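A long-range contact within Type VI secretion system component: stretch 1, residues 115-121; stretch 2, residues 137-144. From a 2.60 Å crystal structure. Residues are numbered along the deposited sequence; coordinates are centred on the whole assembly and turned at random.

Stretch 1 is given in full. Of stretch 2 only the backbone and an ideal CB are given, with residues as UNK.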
ATOM      1  N   ALA A 115      -4.286   8.425 -21.432  1.00 40.12           N
ATOM      2  CA  ALA A 115      -3.611   7.371 -20.651  1.00 39.88           C
ATOM      3  C   ALA A 115      -2.118   7.254 -20.949  1.00 40.80           C
ATOM      4  O   ALA A 115      -1.358   6.831 -20.092  1.00 42.64           O
ATOM      5  CB  ALA A 115      -4.259   6.036 -20.871  1.00 34.83           C
ATOM      6  N   LEU A 116      -1.696   7.639 -22.151  1.00 41.42           N
ATOM      7  CA  LEU A 116      -0.285   7.518 -22.514  1.00 46.06           C
ATOM      8  C   LEU A 116       0.631   8.503 -21.794  1.00 46.26           C
ATOM      9  O   LEU A 116       1.833   8.286 -21.779  1.00 46.44           O
ATOM     10  CB  LEU A 116      -0.078   7.622 -24.017  1.00 44.70           C
ATOM     11  CG  LEU A 116      -0.771   6.558 -24.851  1.00 48.05           C
ATOM     12  CD1 LEU A 116      -0.650   6.970 -26.312  1.00 48.42           C
ATOM     13  CD2 LEU A 116      -0.184   5.151 -24.597  1.00 44.88           C
ATOM     14  N   LEU A 117       0.063   9.536 -21.153  1.00 43.09           N
ATOM     15  CA  LEU A 117       0.829  10.445 -20.285  1.00 43.91           C
ATOM     16  C   LEU A 117       1.516   9.743 -19.112  1.00 47.42           C
ATOM     17  O   LEU A 117       2.343  10.335 -18.432  1.00 54.45           O
ATOM     18  CB  LEU A 117      -0.024  11.562 -19.681  1.00 39.85           C
ATOM     19  CG  LEU A 117      -0.978  12.529 -20.382  1.00 43.39           C
ATOM     20  CD1 LEU A 117      -0.850  13.903 -19.760  1.00 35.45           C
ATOM     21  CD2 LEU A 117      -0.866  12.562 -21.911  1.00 35.70           C
ATOM     22  N   THR A 118       1.165   8.489 -18.871  1.00 47.87           N
ATOM     23  CA  THR A 118       1.767   7.696 -17.807  1.00 51.43           C
ATOM     24  C   THR A 118       3.135   7.206 -18.269  1.00 50.85           C
ATOM     25  O   THR A 118       3.974   6.839 -17.466  1.00 52.42           O
ATOM     26  CB  THR A 118       0.790   6.559 -17.413  1.00 51.60           C
ATOM     27  OG1 THR A 118      -0.334   7.154 -16.754  1.00 55.83           O
ATOM     28  CG2 THR A 118       1.392   5.537 -16.487  1.00 53.05           C
ATOM     29  N   ARG A 119       3.373   7.263 -19.573  1.00 53.03           N
ATOM     30  CA  ARG A 119       4.608   6.755 -20.135  1.00 58.51           C
ATOM     31  C   ARG A 119       5.792   7.729 -20.109  1.00 55.44           C
ATOM     32  O   ARG A 119       6.907   7.336 -20.432  1.00 55.70           O
ATOM     33  CB  ARG A 119       4.370   6.192 -21.540  1.00 60.99           C
ATOM     34  CG  ARG A 119       4.268   4.664 -21.570  1.00 66.43           C
ATOM     35  CD  ARG A 119       3.626   4.128 -22.853  1.00 69.63           C
ATOM     36  NE  ARG A 119       4.020   4.831 -24.083  1.00 74.84           N
ATOM     37  CZ  ARG A 119       5.086   4.529 -24.825  1.00 75.73           C
ATOM     38  NH1 ARG A 119       5.906   3.546 -24.465  1.00 74.18           N
ATOM     39  NH2 ARG A 119       5.341   5.227 -25.927  1.00 75.79           N
ATOM     40  N   SER A 120       5.567   8.975 -19.698  1.00 54.50           N
ATOM     41  CA  SER A 120       6.655   9.948 -19.621  1.00 53.06           C
ATOM     42  C   SER A 120       6.749  10.625 -18.264  1.00 54.85           C
ATOM     43  O   SER A 120       5.757  11.185 -17.781  1.00 54.29           O
ATOM     44  CB  SER A 120       6.553  10.999 -20.732  1.00 54.14           C
ATOM     45  OG  SER A 120       5.588  11.984 -20.433  1.00 52.31           O
ATOM     46  N   ARG A 121       7.942  10.569 -17.666  1.00 54.12           N
ATOM     47  CA  ARG A 121       8.169  11.099 -16.318  1.00 62.58           C
ATOM     48  C   ARG A 121       9.423  11.968 -16.187  1.00 63.00           C
ATOM     49  O   ARG A 121      10.401  11.587 -15.543  1.00 65.19           O
ATOM     50  CB  ARG A 121       8.167   9.984 -15.249  1.00 63.86           C
ATOM     51  CG  ARG A 121       9.048   8.749 -15.515  1.00 67.99           C
ATOM     52  CD  ARG A 121       8.854   7.629 -14.456  1.00 69.96           C
ATOM     53  NE  ARG A 121       8.601   8.122 -13.092  1.00 74.87           N
ATOM     54  CZ  ARG A 121       7.468   7.915 -12.408  1.00 77.32           C
ATOM     55  NH1 ARG A 121       6.473   7.222 -12.950  1.00 78.95           N
ATOM     56  NH2 ARG A 121       7.324   8.395 -11.177  1.00 76.37           N
ATOM     57  N   UNK A 137       0.063  22.874 -21.889  1.00 44.26           N
ATOM     58  CA  UNK A 137       1.452  22.666 -22.308  1.00 47.82           C
ATOM     59  C   UNK A 137       1.813  21.205 -22.330  1.00 46.64           C
ATOM     60  O   UNK A 137       2.318  20.730 -23.337  1.00 50.03           O
ATOM     61  CB  UNK A 137       2.412  23.418 -21.384  1.00 47.82           C
ATOM     62  N   UNK A 138       1.542  20.492 -21.235  1.00 48.00           N
ATOM     63  CA  UNK A 138       1.839  19.049 -21.152  1.00 46.80           C
ATOM     64  C   UNK A 138       1.158  18.252 -22.280  1.00 44.04           C
ATOM     65  O   UNK A 138       1.792  17.400 -22.928  1.00 39.04           O
ATOM     66  CB  UNK A 138       1.392  18.502 -19.795  1.00 46.80           C
ATOM     67  N   UNK A 139      -0.117  18.574 -22.524  1.00 39.86           N
ATOM     68  CA  UNK A 139      -0.881  18.008 -23.638  1.00 43.03           C
ATOM     69  C   UNK A 139      -0.248  18.279 -25.000  1.00 47.18           C
ATOM     70  O   UNK A 139       0.028  17.329 -25.760  1.00 46.34           O
ATOM     71  CB  UNK A 139      -2.305  18.566 -23.622  1.00 43.03           C
ATOM     72  N   UNK A 140       0.030  19.556 -25.284  1.00 46.02           N
ATOM     73  CA  UNK A 140       0.557  19.946 -26.596  1.00 46.79           C
ATOM     74  C   UNK A 140       2.029  19.608 -26.839  1.00 49.30           C
ATOM     75  O   UNK A 140       2.382  19.134 -27.919  1.00 54.42           O
ATOM     76  CB  UNK A 140       0.368  21.453 -26.778  1.00 46.79           C
ATOM     77  N   UNK A 141       2.884  19.815 -25.843  1.00 50.09           N
ATOM     78  CA  UNK A 141       4.322  19.659 -26.068  1.00 51.62           C
ATOM     79  C   UNK A 141       4.777  18.221 -26.125  1.00 53.66           C
ATOM     80  O   UNK A 141       5.148  17.733 -27.181  1.00 55.88           O
ATOM     81  CB  UNK A 141       5.100  20.382 -24.967  1.00 51.62           C
ATOM     82  N   UNK A 142       4.708  17.523 -25.005  1.00 59.67           N
ATOM     83  CA  UNK A 142       5.154  16.137 -24.946  1.00 59.30           C
ATOM     84  C   UNK A 142       4.179  15.133 -25.615  1.00 55.78           C
ATOM     85  O   UNK A 142       4.551  14.018 -25.953  1.00 56.77           O
ATOM     86  CB  UNK A 142       5.363  15.747 -23.481  1.00 59.30           C
ATOM     87  N   UNK A 143       2.926  15.505 -25.827  1.00 54.86           N
ATOM     88  CA  UNK A 143       1.980  14.471 -26.270  1.00 53.75           C
ATOM     89  C   UNK A 143       1.294  14.688 -27.630  1.00 56.37           C
ATOM     90  O   UNK A 143       0.494  13.859 -28.053  1.00 55.92           O
ATOM     91  CB  UNK A 143       0.889  14.333 -25.206  1.00 53.75           C
ATOM     92  N   UNK A 144       1.641  15.797 -28.292  1.00 62.56           N
ATOM     93  CA  UNK A 144       1.169  16.183 -29.643  1.00 64.63           C
ATOM     94  C   UNK A 144      -0.336  16.321 -29.788  1.00 61.34           C
ATOM     95  O   UNK A 144      -0.900  15.993 -30.827  1.00 61.90           O
ATOM     96  CB  UNK A 144       1.653  15.151 -30.664  1.00 64.63           C
TER

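Stretch 1 opens with a 3-10 segment, and two of its side chains, Leu 117 and Ser 120, provide most of the surface that stretch 2 covers. Leu 117 offers two methyl groups and Ser 120 a hydroxyl, so the contact should be apolar at one end and accept polar groups at the other.

Position 137 lies in a helix that begins earlier in the chain, and no atom of stretch 1 comes within 5.5 Å of its ideal CB. Any helix-compatible side chain would do. The residue is Lys 137, whose NZ is modelled 2.4 Å from OE1 of the residue at 141 in a salt bridge; the distance is very short and the place of NZ is less sure.

At position 138 the CA-to-CB bond points toward stretch 1, and the ideal CB lies 5.1 Å from Leu 117 CD1. A methyl group is the nearest thing on offer and there is room for a short reach, so valine, isoleucine, leucine or methionine would all suit. Ile 138 occupies the site with chi1 in m, and its CG2 meets Leu 117 CD1 at 3.9 Å.

Position 139 is less easily read. Its CA-to-CB bond points away and its ideal CB has no neighbour in stretch 1, so the backbone alone would permit almost anything, although a long apolar chain could still bend back to the leucine. Leu 139 does this: with chi1 m and chi2 t, its CD2 comes to 4.3 Å from Leu 117 CD1, the same methyl that touches Ile 138.

Positions 140 and 141 are out of reach of stretch 1. Arg 140 and Glu 141 make no contact with it, and Glu 141 is the partner of Lys 137.

At position 142 the CA-to-CB bond again points toward stretch 1, with the ideal CB 4.8 Å from Ser 120 OG. A polar or long flexible side chain would fit beside this hydroxyl. Arg 142, with chi1 t and chi2 p, runs past the serine, bringing its NE to 3.5 Å from Ser 120 CB; this is a packing contact, with the guanidinium set obliquely to that carbon.

Position 143 has the closest ideal CB, 4.1 Å from Leu 117 CD2, and also points toward stretch 1. A methyl lies close by and the serine hydroxyl farther on, so an apolar or aromatic group would suit, and a ring with a polar edge could address both. His 143 has chi1 m and lays one ring face against the leucine: Leu 117 CD2 is 3.5 Å from the ring centroid and 13° off the normal, a CH-pi contact. Near the ring plane, Ser 120 OG is 3.4 Å from His 143 NE2, an atom hydrogen-bonded elsewhere in the structure.

Position 144 has positive phi (58/35), which favours glycine, asparagine or aspartate, and no contact with stretch 1. It is Gln 144.

Stretch 2 137-144: KILRERHQ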
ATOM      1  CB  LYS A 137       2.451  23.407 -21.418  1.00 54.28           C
ATOM      2  CG  LYS A 137       2.640  24.864 -21.744  1.00 60.02           C
ATOM      3  CD  LYS A 137       3.818  25.420 -20.950  1.00 66.61           C
ATOM      4  CE  LYS A 137       4.657  26.394 -21.779  1.00 68.24           C
ATOM      5  NZ  LYS A 137       5.768  25.653 -22.479  1.00 69.08           N
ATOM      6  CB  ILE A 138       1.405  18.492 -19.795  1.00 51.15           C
ATOM      7  CG1 ILE A 138       2.262  19.081 -18.676  1.00 52.08           C
ATOM      8  CG2 ILE A 138       1.517  16.966 -19.764  1.00 50.09           C
ATOM      9  CD1 ILE A 138       3.252  18.098 -18.135  1.00 53.38           C
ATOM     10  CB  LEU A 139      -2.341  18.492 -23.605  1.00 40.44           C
ATOM     11  CG  LEU A 139      -3.108  17.871 -22.422  1.00 42.04           C
ATOM     12  CD1 LEU A 139      -4.535  18.375 -22.274  1.00 42.28           C
ATOM     13  CD2 LEU A 139      -3.080  16.356 -22.530  1.00 40.15           C
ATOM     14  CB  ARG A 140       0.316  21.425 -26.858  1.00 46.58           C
ATOM     15  CG  ARG A 140      -1.156  21.833 -26.872  1.00 43.80           C
ATOM     16  CD  ARG A 140      -1.234  23.268 -27.237  1.00 42.12           C
ATOM     17  NE  ARG A 140      -2.573  23.830 -27.361  1.00 37.51           N
ATOM     18  CZ  ARG A 140      -3.299  23.780 -28.474  1.00 35.83           C
ATOM     19  NH1 ARG A 140      -4.490  24.347 -28.494  1.00 37.76           N
ATOM     20  NH2 ARG A 140      -2.845  23.149 -29.557  1.00 34.39           N
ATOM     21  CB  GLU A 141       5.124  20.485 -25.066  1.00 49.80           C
ATOM     22  CG  GLU A 141       4.725  21.938 -25.162  1.00 52.93           C
ATOM     23  CD  GLU A 141       5.324  22.825 -24.114  1.00 58.12           C
ATOM     24  OE1 GLU A 141       4.908  24.000 -24.060  1.00 57.62           O
ATOM     25  OE2 GLU A 141       6.202  22.374 -23.348  1.00 63.52           O
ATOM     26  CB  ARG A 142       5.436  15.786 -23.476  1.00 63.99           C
ATOM     27  CG  ARG A 142       5.991  14.393 -23.202  1.00 70.15           C
ATOM     28  CD  ARG A 142       7.328  14.118 -23.881  1.00 74.23           C
ATOM     29  NE  ARG A 142       7.795  12.782 -23.512  1.00 80.47           N
ATOM     30  CZ  ARG A 142       7.980  11.773 -24.358  1.00 82.42           C
ATOM     31  NH1 ARG A 142       7.775  11.931 -25.663  1.00 82.76           N
ATOM     32  NH2 ARG A 142       8.392  10.600 -23.890  1.00 83.53           N
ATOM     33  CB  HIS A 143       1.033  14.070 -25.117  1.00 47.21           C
ATOM     34  CG  HIS A 143       1.773  13.577 -23.906  1.00 45.17           C
ATOM     35  ND1 HIS A 143       2.347  12.324 -23.844  1.00 46.71           N
ATOM     36  CD2 HIS A 143       2.105  14.196 -22.747  1.00 43.87           C
ATOM     37  CE1 HIS A 143       2.965  12.174 -22.686  1.00 42.22           C
ATOM     38  NE2 HIS A 143       2.832  13.297 -22.001  1.00 47.41           N
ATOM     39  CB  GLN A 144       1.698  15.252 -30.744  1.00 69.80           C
ATOM     40  CG  GLN A 144       3.207  15.169 -30.852  1.00 78.87           C
ATOM     41  CD  GLN A 144       3.760  13.938 -30.163  1.00 86.27           C
ATOM     42  OE1 GLN A 144       3.163  12.852 -30.218  1.00 89.67           O
ATOM     43  NE2 GLN A 144       4.911  14.095 -29.510  1.00 88.69           N
TER
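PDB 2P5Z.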